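Local coordinates for LPS-assembly lipoprotein (Caulobacter crescentus, PDB 4KWY), which probably takes part, as a lipoprotein of the LptE family, in assembling lipopolysaccharide at the outer membrane, at residues A[21-30]-A[115-126]; A[5-13]-A[127-135]. All coordinates share one frame; numbering follows the deposited sequence.

Contact 1 of 2, residues A[21-30]-A[115-126]; sequences RGGYLLREQL and QERAAAEAARKI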
# COMPACT_ATOMS: atom_id res chain seq x y z
N ARG A 21 -6.84 2.94 8.74
CA ARG A 21 -5.98 4.03 8.25
C ARG A 21 -4.95 3.50 7.22
O ARG A 21 -4.83 4.10 6.15
CB ARG A 21 -5.27 4.81 9.37
CG ARG A 21 -4.53 6.02 8.79
CD ARG A 21 -4.37 7.19 9.73
NE ARG A 21 -3.12 7.89 9.44
CZ ARG A 21 -3.00 8.91 8.59
NH1 ARG A 21 -4.06 9.38 7.96
NH2 ARG A 21 -1.81 9.45 8.37
N GLY A 22 -4.30 2.38 7.53
CA GLY A 22 -3.33 1.72 6.66
C GLY A 22 -3.87 1.34 5.30
O GLY A 22 -3.28 1.68 4.27
N GLY A 23 -5.02 0.66 5.28
CA GLY A 23 -5.68 0.27 4.03
C GLY A 23 -6.16 1.48 3.26
O GLY A 23 -6.10 1.49 2.03
N TYR A 24 -6.62 2.53 3.99
CA TYR A 24 -7.05 3.78 3.36
C TYR A 24 -5.85 4.44 2.68
O TYR A 24 -5.95 4.78 1.51
CB TYR A 24 -7.71 4.73 4.38
CG TYR A 24 -8.06 6.10 3.82
CD1 TYR A 24 -9.22 6.29 3.06
CD2 TYR A 24 -7.25 7.20 4.06
CE1 TYR A 24 -9.54 7.55 2.54
CE2 TYR A 24 -7.56 8.46 3.54
CZ TYR A 24 -8.71 8.63 2.79
OH TYR A 24 -9.01 9.89 2.30
N LEU A 25 -4.74 4.62 3.41
CA LEU A 25 -3.52 5.24 2.88
C LEU A 25 -2.91 4.40 1.75
O LEU A 25 -2.55 4.97 0.72
CB LEU A 25 -2.47 5.47 3.99
CG LEU A 25 -2.75 6.56 5.05
CD1 LEU A 25 -1.64 6.59 6.09
CD2 LEU A 25 -2.90 7.96 4.43
N LEU A 26 -2.81 3.07 1.92
CA LEU A 26 -2.25 2.19 0.90
C LEU A 26 -3.10 2.20 -0.35
O LEU A 26 -2.55 2.30 -1.43
CB LEU A 26 -2.03 0.75 1.42
CG LEU A 26 -1.37 -0.25 0.44
CD1 LEU A 26 -0.10 0.29 -0.17
CD2 LEU A 26 -1.08 -1.54 1.08
N ARG A 27 -4.44 2.13 -0.21
CA ARG A 27 -5.38 2.14 -1.34
C ARG A 27 -5.23 3.44 -2.14
O ARG A 27 -5.14 3.39 -3.37
CB ARG A 27 -6.82 1.97 -0.84
CG ARG A 27 -7.86 1.67 -1.93
CD ARG A 27 -9.28 2.14 -1.61
NE ARG A 27 -9.74 1.80 -0.25
CZ ARG A 27 -10.01 2.68 0.71
NH1 ARG A 27 -9.87 3.99 0.49
NH2 ARG A 27 -10.39 2.27 1.91
N GLU A 28 -5.18 4.59 -1.43
CA GLU A 28 -5.01 5.93 -1.98
C GLU A 28 -3.71 5.99 -2.77
O GLU A 28 -3.72 6.46 -3.91
CB GLU A 28 -5.00 6.96 -0.83
CG GLU A 28 -5.34 8.39 -1.24
CD GLU A 28 -5.24 9.43 -0.14
OE1 GLU A 28 -4.25 9.40 0.64
OE2 GLU A 28 -6.12 10.32 -0.09
N GLN A 29 -2.61 5.44 -2.21
CA GLN A 29 -1.30 5.40 -2.84
C GLN A 29 -1.28 4.50 -4.06
O GLN A 29 -0.63 4.84 -5.04
CB GLN A 29 -0.22 4.93 -1.84
CG GLN A 29 0.32 6.03 -0.92
CD GLN A 29 0.84 7.21 -1.69
OE1 GLN A 29 1.68 7.09 -2.58
NE2 GLN A 29 0.25 8.37 -1.46
N LEU A 30 -1.96 3.34 -3.99
CA LEU A 30 -2.04 2.39 -5.09
C LEU A 30 -2.93 2.94 -6.22
O LEU A 30 -2.57 2.78 -7.37
CB LEU A 30 -2.54 1.02 -4.61
CG LEU A 30 -1.50 0.08 -4.02
CD1 LEU A 30 -2.15 -1.02 -3.27
CD2 LEU A 30 -0.64 -0.54 -5.10
N GLN A 115 3.55 7.28 8.33
CA GLN A 115 2.49 6.41 7.82
C GLN A 115 2.29 6.54 6.29
O GLN A 115 2.15 5.53 5.59
CB GLN A 115 1.20 6.70 8.56
CG GLN A 115 1.25 6.15 9.98
CD GLN A 115 -0.05 6.29 10.71
OE1 GLN A 115 -0.76 7.30 10.59
NE2 GLN A 115 -0.35 5.29 11.51
N GLU A 116 2.36 7.78 5.78
CA GLU A 116 2.25 8.09 4.35
C GLU A 116 3.44 7.51 3.58
O GLU A 116 3.27 6.92 2.51
CB GLU A 116 2.15 9.61 4.14
CG GLU A 116 0.71 10.10 4.18
CD GLU A 116 0.45 11.43 4.87
OE1 GLU A 116 1.34 12.32 4.83
OE2 GLU A 116 -0.66 11.59 5.43
N ARG A 117 4.66 7.63 4.16
CA ARG A 117 5.89 7.13 3.57
C ARG A 117 5.91 5.59 3.53
O ARG A 117 6.34 5.01 2.53
CB ARG A 117 7.09 7.70 4.32
CG ARG A 117 7.32 9.18 3.98
CD ARG A 117 8.67 9.65 4.48
NE ARG A 117 8.67 9.89 5.92
CZ ARG A 117 9.26 9.11 6.82
NH1 ARG A 117 9.92 8.03 6.43
NH2 ARG A 117 9.19 9.41 8.10
N ALA A 118 5.38 4.93 4.59
CA ALA A 118 5.26 3.47 4.63
C ALA A 118 4.30 3.03 3.53
O ALA A 118 4.67 2.20 2.70
CB ALA A 118 4.76 3.02 6.00
N ALA A 119 3.11 3.67 3.46
CA ALA A 119 2.08 3.36 2.45
C ALA A 119 2.59 3.59 1.01
O ALA A 119 2.26 2.80 0.13
CB ALA A 119 0.82 4.18 2.70
N ALA A 120 3.38 4.66 0.79
CA ALA A 120 3.96 5.02 -0.51
C ALA A 120 4.97 3.96 -0.96
O ALA A 120 4.88 3.50 -2.08
CB ALA A 120 4.62 6.39 -0.44
N GLU A 121 5.85 3.50 -0.06
CA GLU A 121 6.84 2.44 -0.35
C GLU A 121 6.16 1.08 -0.53
O GLU A 121 6.58 0.34 -1.42
CB GLU A 121 7.93 2.35 0.73
CG GLU A 121 9.07 1.37 0.45
CD GLU A 121 9.81 1.36 -0.89
OE1 GLU A 121 9.79 2.39 -1.60
OE2 GLU A 121 10.43 0.32 -1.20
N ALA A 122 5.13 0.75 0.28
CA ALA A 122 4.36 -0.49 0.13
C ALA A 122 3.67 -0.50 -1.23
O ALA A 122 3.77 -1.51 -1.92
CB ALA A 122 3.34 -0.63 1.24
N ALA A 123 3.07 0.66 -1.64
CA ALA A 123 2.38 0.84 -2.93
C ALA A 123 3.34 0.64 -4.08
O ALA A 123 3.00 -0.06 -5.02
CB ALA A 123 1.77 2.22 -3.01
N ARG A 124 4.54 1.21 -3.98
CA ARG A 124 5.61 1.12 -4.96
C ARG A 124 6.07 -0.35 -5.14
O ARG A 124 6.21 -0.78 -6.27
CB ARG A 124 6.78 2.01 -4.51
CG ARG A 124 7.91 2.14 -5.51
CD ARG A 124 9.06 2.90 -4.90
NE ARG A 124 10.23 2.98 -5.78
CZ ARG A 124 10.84 4.12 -6.11
NH1 ARG A 124 10.39 5.28 -5.65
NH2 ARG A 124 11.92 4.10 -6.88
N LYS A 125 6.27 -1.09 -4.04
CA LYS A 125 6.67 -2.51 -4.04
C LYS A 125 5.60 -3.43 -4.69
O LYS A 125 5.95 -4.31 -5.46
CB LYS A 125 6.97 -2.98 -2.61
CG LYS A 125 8.34 -2.59 -2.11
CD LYS A 125 8.48 -2.91 -0.66
CE LYS A 125 9.55 -3.94 -0.41
NZ LYS A 125 9.82 -4.12 1.04
N ILE A 126 4.32 -3.22 -4.36
CA ILE A 126 3.19 -3.97 -4.90
C ILE A 126 3.01 -3.66 -6.44
O ILE A 126 2.82 -4.59 -7.23
CB ILE A 126 1.90 -3.65 -4.09
CG1 ILE A 126 2.01 -4.16 -2.65
CG2 ILE A 126 0.63 -4.23 -4.80
CD1 ILE A 126 0.87 -3.68 -1.72
O HOH W 1 -2.98 12.18 6.73
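Helices 21-30 and 115-126 cross at -52° with their axes 8.4 Å apart, and where Leu26 faces Ala119 the two CA atoms come within 4.7 Å. What permits so close a crossing is a run of small residues: Ala119, Ala120, Ala122 and Ala123 offer the first helix little more than methyl groups and backbone. Leu26 is the knob in a hole formed by Ala119, Ala122, Ala123 and Ile126. Its CG stands anti to the backbone N (chi1 -177°), which carries CD1 in over the helix backbone, 3.5 Å from Ala119 O, while CD2 meets Ile126 CD1 tip to tip at 4.0 Å. Gln29 packs beside Leu26 against Ala119, Ala120 and Ala123; its CB rests 3.6 Å from Ala123 CB, and the bend at chi2 lays the amide against Ala120. Leu30 crosses Ile126 at about a right angle.

At the other end the packing turns polar. Arg21 NE donates a nearly straight hydrogen bond (170°) to Gln115 OE1 at 2.7 Å; the oxygen lies in the guanidinium plane, yet the donor stands above the carbonyl plane. Leu25 CD1 covers one guanidinium face, 3.6 Å above its centre. Arg21 NH2 also makes a long salt bridge to Glu116 OE2 (3.8 Å), and a water links NH1 to that carboxylate. Gln115 NE2 is bonded to Phe55 O, so both ends of its amide are engaged. Beneath, Leu26 and Ile126 rest on strands 44-50 and 67-80, and Leu30 on 44-50: two helices, crossing through a single leucine knob, packed on one face of a sheet, the alpha/beta layering of this LptE-family domain.

Contact 2 of 2, residues A[5-13]-A[127-135]; sequences GVESGLSSI and QLDLATWLA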
# COMPACT_ATOMS: atom_id res chain seq x y z
N GLY A 5 0.29 -1.38 -22.76
CA GLY A 5 -0.73 -2.37 -22.41
C GLY A 5 -0.63 -2.79 -20.96
O GLY A 5 -1.64 -3.19 -20.36
N VAL A 6 0.60 -2.70 -20.38
CA VAL A 6 0.91 -3.00 -18.97
C VAL A 6 0.34 -1.86 -18.12
O VAL A 6 -0.31 -2.12 -17.11
CB VAL A 6 2.44 -3.23 -18.74
CG1 VAL A 6 2.78 -3.35 -17.25
CG2 VAL A 6 2.94 -4.44 -19.51
N GLU A 7 0.56 -0.61 -18.55
CA GLU A 7 0.08 0.61 -17.89
C GLU A 7 -1.46 0.67 -17.96
O GLU A 7 -2.10 1.12 -17.01
CB GLU A 7 0.74 1.86 -18.51
CG GLU A 7 2.21 2.01 -18.13
CD GLU A 7 3.12 2.77 -19.07
OE1 GLU A 7 2.79 2.91 -20.28
OE2 GLU A 7 4.21 3.18 -18.61
N SER A 8 -2.03 0.19 -19.09
CA SER A 8 -3.48 0.06 -19.35
C SER A 8 -4.06 -1.06 -18.46
O SER A 8 -5.22 -0.97 -18.04
CB SER A 8 -3.72 -0.24 -20.83
OG SER A 8 -5.04 -0.70 -21.10
N GLY A 9 -3.26 -2.09 -18.22
CA GLY A 9 -3.59 -3.23 -17.38
C GLY A 9 -3.56 -2.85 -15.92
O GLY A 9 -4.44 -3.25 -15.15
N LEU A 10 -2.55 -2.06 -15.52
CA LEU A 10 -2.39 -1.62 -14.14
C LEU A 10 -3.55 -0.72 -13.72
O LEU A 10 -4.08 -0.88 -12.62
CB LEU A 10 -1.05 -0.89 -13.91
CG LEU A 10 0.21 -1.74 -13.83
CD1 LEU A 10 1.43 -0.89 -14.05
CD2 LEU A 10 0.30 -2.50 -12.52
N SER A 11 -3.99 0.18 -14.62
CA SER A 11 -5.10 1.07 -14.31
C SER A 11 -6.44 0.33 -14.36
O SER A 11 -7.44 0.90 -13.91
CB SER A 11 -5.10 2.30 -15.22
OG SER A 11 -5.12 1.97 -16.60
N SER A 12 -6.46 -0.96 -14.82
CA SER A 12 -7.68 -1.80 -14.81
C SER A 12 -7.86 -2.48 -13.44
O SER A 12 -8.90 -3.10 -13.19
CB SER A 12 -7.66 -2.83 -15.94
OG SER A 12 -6.77 -3.90 -15.67
N ILE A 13 -6.86 -2.35 -12.53
CA ILE A 13 -6.88 -2.94 -11.19
C ILE A 13 -7.58 -2.00 -10.19
O ILE A 13 -7.12 -0.88 -9.93
CB ILE A 13 -5.46 -3.35 -10.69
CG1 ILE A 13 -4.78 -4.36 -11.62
CG2 ILE A 13 -5.53 -3.88 -9.28
CD1 ILE A 13 -3.25 -4.58 -11.35
N GLN A 127 3.10 -2.35 -6.83
CA GLN A 127 2.94 -1.84 -8.20
C GLN A 127 3.96 -2.45 -9.10
O GLN A 127 3.63 -2.78 -10.22
CB GLN A 127 3.03 -0.30 -8.25
CG GLN A 127 2.68 0.33 -9.60
CD GLN A 127 3.87 1.00 -10.24
OE1 GLN A 127 4.32 2.07 -9.82
NE2 GLN A 127 4.40 0.39 -11.29
N LEU A 128 5.20 -2.58 -8.62
CA LEU A 128 6.33 -3.19 -9.33
C LEU A 128 6.08 -4.68 -9.49
O LEU A 128 6.30 -5.22 -10.56
CB LEU A 128 7.64 -2.90 -8.56
CG LEU A 128 8.86 -3.78 -8.89
CD1 LEU A 128 9.52 -3.37 -10.20
CD2 LEU A 128 9.87 -3.81 -7.75
N ASP A 129 5.59 -5.34 -8.43
CA ASP A 129 5.25 -6.77 -8.42
C ASP A 129 4.09 -7.09 -9.42
O ASP A 129 4.17 -8.06 -10.17
CB ASP A 129 4.88 -7.18 -6.99
CG ASP A 129 4.72 -8.65 -6.76
OD1 ASP A 129 3.75 -9.23 -7.29
OD2 ASP A 129 5.51 -9.21 -5.96
N LEU A 130 3.05 -6.24 -9.45
CA LEU A 130 1.91 -6.37 -10.35
C LEU A 130 2.30 -6.05 -11.80
O LEU A 130 1.79 -6.70 -12.72
CB LEU A 130 0.77 -5.45 -9.94
CG LEU A 130 0.05 -5.72 -8.63
CD1 LEU A 130 -0.84 -4.57 -8.31
CD2 LEU A 130 -0.80 -6.97 -8.69
N ALA A 131 3.18 -5.03 -12.01
CA ALA A 131 3.66 -4.63 -13.35
C ALA A 131 4.50 -5.74 -13.96
O ALA A 131 4.41 -5.95 -15.17
CB ALA A 131 4.47 -3.35 -13.28
N THR A 132 5.25 -6.48 -13.12
CA THR A 132 6.07 -7.63 -13.48
C THR A 132 5.15 -8.78 -13.90
O THR A 132 5.44 -9.49 -14.85
CB THR A 132 6.99 -8.00 -12.29
OG1 THR A 132 7.80 -6.87 -11.96
CG2 THR A 132 7.90 -9.21 -12.57
N TRP A 133 4.03 -8.94 -13.19
CA TRP A 133 3.04 -9.99 -13.44
C TRP A 133 2.26 -9.72 -14.78
O TRP A 133 2.17 -10.62 -15.62
CB TRP A 133 2.11 -10.09 -12.22
CG TRP A 133 1.16 -11.23 -12.29
CD1 TRP A 133 1.40 -12.54 -11.99
CD2 TRP A 133 -0.22 -11.16 -12.66
NE1 TRP A 133 0.27 -13.29 -12.17
CE2 TRP A 133 -0.75 -12.47 -12.59
CE3 TRP A 133 -1.05 -10.11 -13.11
CZ2 TRP A 133 -2.07 -12.75 -12.93
CZ3 TRP A 133 -2.36 -10.40 -13.45
CH2 TRP A 133 -2.86 -11.70 -13.35
N LEU A 134 1.78 -8.47 -14.98
CA LEU A 134 1.09 -7.97 -16.18
C LEU A 134 2.02 -7.87 -17.42
O LEU A 134 1.53 -7.85 -18.55
CB LEU A 134 0.50 -6.58 -15.93
CG LEU A 134 -0.84 -6.46 -15.24
CD1 LEU A 134 -1.03 -5.07 -14.73
CD2 LEU A 134 -2.01 -6.83 -16.18
N ALA A 135 3.36 -7.74 -17.20
CA ALA A 135 4.36 -7.70 -18.27
C ALA A 135 4.49 -9.07 -18.93
O ALA A 135 4.78 -9.14 -20.13
CB ALA A 135 5.71 -7.23 -17.75
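Leu134, Leu10 and Val6 carry most of this contact, a two-helix packing in which the N-terminal helix 5-10 closes over the C-terminal part of helix 104-135 at the end of the alpha/beta layer. The short axes pass 9.3 Å apart at 124°, and no hydrogen bond joins the segments. Leu134 lies against the backbone of the first helix: its CD1 comes 3.5 Å from Leu10 N and also touches Gly9 C. Gly9 makes that approach possible, for a CB there would run into Leu134 CD2. Leu10 is the knob, set among Gln127, Leu130, Ala131 and Leu134. With its CG beside the backbone N (chi1 -75°), it sends CD1 to Ala131 CB at 4.0 Å and CD2 to Leu134 CD1 at 3.6 Å.

Val6 slides past Leu134 in the opposite direction and spans Ala131 to Ala135, CG1 lying 3.7 Å from Ala131 O and CG2 3.8 Å from Ala135 CA. Trimming this valine to an alanine would probably open a gap beside Ala131 and Ala135 and leave Leu134 covered on fewer sides. Beyond the helix, a type I turn from Leu10 to Ile13 leads into strand 13-17 and brings Ile13 under the same cluster, where Leu34 of helix 21-34 and Leu46 and Leu78 of the sheet also meet it. Ile13 CD1 ends the row of apolar contacts, 3.9 Å from Leu130 CD1 and tip to tip with Leu134 at 4.1 Å from its CD1.

How the contacts relate
Helix 104-135 serves both contacts in succession: contact 1 uses its middle, contact 2 the residues directly following, and Ile126 and Gln127 join the two segments. The contact centres lie about 17 Å apart, contact 1 about 3 Å from the centre of the chain and contact 2 about 15 Å from it. The segments share no other touch, but helix 21-34 bridges the gap, since Leu34 reaches Leu10, Ile13 and Gln127. Leu46 of strand 44-50 likewise meets Leu30 and Ile126 from contact 1 and Ile13 and Leu130 from contact 2, giving both a common floor.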